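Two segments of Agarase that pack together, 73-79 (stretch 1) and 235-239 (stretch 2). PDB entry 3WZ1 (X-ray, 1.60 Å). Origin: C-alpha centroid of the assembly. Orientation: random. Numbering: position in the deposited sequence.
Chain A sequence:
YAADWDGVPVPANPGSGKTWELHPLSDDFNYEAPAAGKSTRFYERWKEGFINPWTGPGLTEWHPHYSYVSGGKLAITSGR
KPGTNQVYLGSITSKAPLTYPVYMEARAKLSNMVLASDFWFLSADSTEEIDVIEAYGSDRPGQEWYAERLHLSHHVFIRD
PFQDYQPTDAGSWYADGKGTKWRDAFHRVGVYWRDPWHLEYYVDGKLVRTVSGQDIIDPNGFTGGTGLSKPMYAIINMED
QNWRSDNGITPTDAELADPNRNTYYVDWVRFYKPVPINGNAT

Stretch 1 (73-79) KLAITSG
Stretch 2, residues 235-239: IINME

Two strands from distant parts of one chain meet here by packing of side chains on one another and on the partner's backbone; no hydrogen bond crosses between 73-79 and 235-239. Residues 73-76 form one strand, T77, at phi/psi -114/-176, is not assigned to a strand, and 78-79 are strand again; 235-239 is strand throughout. Strands 73-76 and 235-239 run in broadly the same direction, their axes at 35° with a signed crossing of -35° and a closest approach of 7.8 Å. That gap is too wide for backbone pairing and suits a layer of aliphatic side chains. The register is set by I76 CA and N237 CA, 6.4 Å apart, and the contact buries 275 Å² in total.

Stretch 2 obeys the alternation of a strand. I235 (phi/psi -133/134, chi1 m, chi2 t) is buried but out of reach of stretch 1.

I236 (-123/119) points its CA-to-CB bond toward stretch 1, with chi1 m and chi2 t. Its CD1 lies 3.6 Å from L74 CD2, while its CG2 lies 4.0 Å from I76 CG1, so I236 packs against both L74 and I76, with CG2 also 3.8 Å from L74 CD2. L74 (-78/132) takes the t, p rotamer. I76 (-113/114) adopts m, m, and its CD1 comes within 3.9 Å of I236 O, covering backbone as well as side chain. A75, between them, does not touch stretch 2.

N237 (-153/177, chi1 p) directs its CA-to-CB bond away, so only its main chain is close: I76 CG2 sits 3.9 Å from N237 C. The polar side chain is thereby kept out of the aliphatic layer.

M238 (-112/157) turns toward stretch 1 again, with chi1 m, chi2 t and chi3 m. Its CG packs 4.0 Å from I76 CG2, placing I76 against both inward residues of stretch 2. The long, unbranched thioether then carries CE on to the T77 break, 3.2 Å from I76 O, 3.7 Å from T77 O and 3.9 Å from S78 CB. A slender methyl end fits among these main-chain oxygens. T77 (chi1 t) points its CA-to-CB bond away, whereas S78 (-147/154, chi1 p) points toward stretch 2 and offers a small CB; both hydroxyls are hydrogen-bonded elsewhere in the structure.

E239 (-137/138; m, t, chi3 9°) closes the stretch, buried yet out of reach of stretch 1.

The rule is compact: alternate inward aliphatics on both strands, offset them so that I76 bridges I236 and M238, and a long, unbranched methionine reaches the loop residue where the partner strand is interrupted.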

ATOM      1  N   LYS A  73       7.146 -14.866  -1.960  1.00 12.59           N
ATOM      2  CA  LYS A  73       6.621 -13.659  -1.315  1.00 12.40           C
ATOM      3  C   LYS A  73       7.661 -12.560  -1.323  1.00 11.55           C
ATOM      4  O   LYS A  73       8.851 -12.821  -1.126  1.00 10.63           O
ATOM      5  CB  LYS A  73       6.294 -13.928   0.161  1.00 14.49           C
ATOM      6  CG  LYS A  73       5.405 -15.133   0.446  1.00 17.07           C
ATOM      7  CD  LYS A  73       3.988 -14.831   0.078  1.00 18.26           C
ATOM      8  CE  LYS A  73       3.040 -15.975   0.423  1.00 19.21           C
ATOM      9  NZ  LYS A  73       3.054 -17.015  -0.649  1.00 20.89           N
ATOM     10  N   LEU A  74       7.192 -11.332  -1.500  1.00 10.30           N
ATOM     11  CA  LEU A  74       7.970 -10.173  -1.080  1.00  9.98           C
ATOM     12  C   LEU A  74       7.835 -10.013   0.427  1.00  9.87           C
ATOM     13  O   LEU A  74       6.733 -10.050   0.969  1.00  9.86           O
ATOM     14  CB  LEU A  74       7.474  -8.918  -1.791  1.00 10.06           C
ATOM     15  CG  LEU A  74       7.974  -7.562  -1.288  1.00  9.57           C
ATOM     16  CD1 LEU A  74       9.437  -7.344  -1.634  1.00  9.44           C
ATOM     17  CD2 LEU A  74       7.131  -6.471  -1.905  1.00  9.69           C
ATOM     18  N   ALA A  75       8.975  -9.820   1.101  1.00  9.12           N
ATOM     19  CA  ALA A  75       9.016  -9.576   2.536  1.00  9.06           C
ATOM     20  C   ALA A  75       9.516  -8.173   2.783  1.00  8.78           C
ATOM     21  O   ALA A  75      10.546  -7.768   2.229  1.00  9.10           O
ATOM     22  CB  ALA A  75       9.934 -10.571   3.238  1.00  9.35           C
ATOM     23  N   ILE A  76       8.757  -7.441   3.587  1.00  8.50           N
ATOM     24  CA  ILE A  76       9.116  -6.146   4.113  1.00  8.37           C
ATOM     25  C   ILE A  76       9.286  -6.340   5.611  1.00  8.74           C
ATOM     26  O   ILE A  76       8.300  -6.600   6.332  1.00  8.28           O
ATOM     27  CB  ILE A  76       8.008  -5.119   3.841  1.00  8.45           C
ATOM     28  CG1 ILE A  76       7.706  -4.955   2.355  1.00  8.57           C
ATOM     29  CG2 ILE A  76       8.317  -3.778   4.521  1.00  8.26           C
ATOM     30  CD1 ILE A  76       8.867  -4.442   1.519  1.00  8.55           C
ATOM     31  N   THR A  77      10.507  -6.179   6.105  1.00  8.79           N
ATOM     32  CA  THR A  77      10.763  -6.415   7.524  1.00  9.03           C
ATOM     33  C   THR A  77      11.159  -5.111   8.242  1.00  9.12           C
ATOM     34  O   THR A  77      11.086  -4.014   7.677  1.00  8.84           O
ATOM     35  CB  THR A  77      11.725  -7.598   7.714  1.00  9.25           C
ATOM     36  OG1 THR A  77      11.699  -8.052   9.078  1.00 10.08           O
ATOM     37  CG2 THR A  77      13.129  -7.242   7.282  1.00  9.40           C
ATOM     38  N   SER A  78      11.489  -5.256   9.514  1.00  9.27           N
ATOM     39  CA  SER A  78      11.689  -4.147  10.427  1.00  9.37           C
ATOM     40  C   SER A  78      12.767  -4.520  11.434  1.00  9.70           C
ATOM     41  O   SER A  78      12.988  -5.703  11.740  1.00 10.27           O
ATOM     42  CB  SER A  78      10.393  -3.786  11.146  1.00  9.31           C
ATOM     43  OG  SER A  78       9.872  -4.876  11.887  1.00  9.36           O
ATOM     44  N   GLY A  79      13.433  -3.501  11.956  1.00  9.50           N
ATOM     45  CA  GLY A  79      14.412  -3.696  13.026  1.00  9.92           C
ATOM     46  C   GLY A  79      14.768  -2.388  13.669  1.00 10.62           C
ATOM     47  O   GLY A  79      14.540  -1.327  13.094  1.00 11.02           O
ATOM     48  N   ILE A 235       4.152   1.704  -4.392  1.00  8.13           N
ATOM     49  CA  ILE A 235       5.067   1.620  -3.268  1.00  7.96           C
ATOM     50  C   ILE A 235       4.555   0.554  -2.317  1.00  8.01           C
ATOM     51  O   ILE A 235       3.366   0.507  -1.978  1.00  7.69           O
ATOM     52  CB  ILE A 235       5.179   2.979  -2.531  1.00  8.18           C
ATOM     53  CG1 ILE A 235       5.512   4.108  -3.530  1.00  8.50           C
ATOM     54  CG2 ILE A 235       6.196   2.904  -1.415  1.00  8.19           C
ATOM     55  CD1 ILE A 235       5.376   5.499  -2.938  1.00  8.82           C
ATOM     56  N   ILE A 236       5.474  -0.297  -1.889  1.00  7.83           N
ATOM     57  CA  ILE A 236       5.170  -1.324  -0.891  1.00  8.16           C
ATOM     58  C   ILE A 236       6.139  -1.072   0.240  1.00  7.85           C
ATOM     59  O   ILE A 236       7.349  -1.127   0.040  1.00  7.76           O
ATOM     60  CB  ILE A 236       5.340  -2.742  -1.439  1.00  9.23           C
ATOM     61  CG1 ILE A 236       4.485  -2.957  -2.704  1.00 10.10           C
ATOM     62  CG2 ILE A 236       4.957  -3.746  -0.344  1.00  9.03           C
ATOM     63  CD1 ILE A 236       4.957  -4.120  -3.555  1.00 11.50           C
ATOM     64  N   ASN A 237       5.638  -0.774   1.430  1.00  7.24           N
ATOM     65  CA  ASN A 237       6.530  -0.486   2.529  1.00  7.21           C
ATOM     66  C   ASN A 237       5.905  -0.819   3.860  1.00  7.19           C
ATOM     67  O   ASN A 237       4.741  -1.241   3.913  1.00  7.13           O
ATOM     68  CB  ASN A 237       7.018   0.978   2.474  1.00  7.39           C
ATOM     69  CG  ASN A 237       5.984   1.984   2.938  1.00  7.49           C
ATOM     70  OD1 ASN A 237       5.063   1.655   3.687  1.00  7.41           O
ATOM     71  ND2 ASN A 237       6.140   3.229   2.520  1.00  7.41           N
ATOM     72  N   MET A 238       6.678  -0.641   4.932  1.00  7.04           N
ATOM     73  CA  MET A 238       6.092  -0.312   6.222  1.00  7.61           C
ATOM     74  C   MET A 238       6.496   1.100   6.580  1.00  7.67           C
ATOM     75  O   MET A 238       7.495   1.621   6.088  1.00  7.96           O
ATOM     76  CB  MET A 238       6.508  -1.247   7.347  1.00  7.63           C
ATOM     77  CG  MET A 238       5.738  -2.560   7.385  1.00  7.85           C
ATOM     78  SD  MET A 238       6.003  -3.530   8.871  1.00  8.63           S
ATOM     79  CE  MET A 238       7.539  -4.324   8.521  1.00  8.42           C
ATOM     80  N   GLU A 239       5.697   1.708   7.445  1.00  7.83           N
ATOM     81  CA  GLU A 239       5.965   3.048   7.976  1.00  8.09           C
ATOM     82  C   GLU A 239       5.702   3.103   9.466  1.00  8.25           C
ATOM     83  O   GLU A 239       4.681   2.602   9.959  1.00  8.30           O
ATOM     84  CB  GLU A 239       5.092   4.092   7.295  1.00  8.23           C
ATOM     85  CG  GLU A 239       5.459   4.332   5.837  1.00  8.29           C
ATOM     86  CD  GLU A 239       4.524   5.285   5.113  1.00  8.57           C
ATOM     87  OE1 GLU A 239       3.655   5.917   5.778  1.00  8.66           O
ATOM     88  OE2 GLU A 239       4.653   5.392   3.861  1.00  8.88           O
TER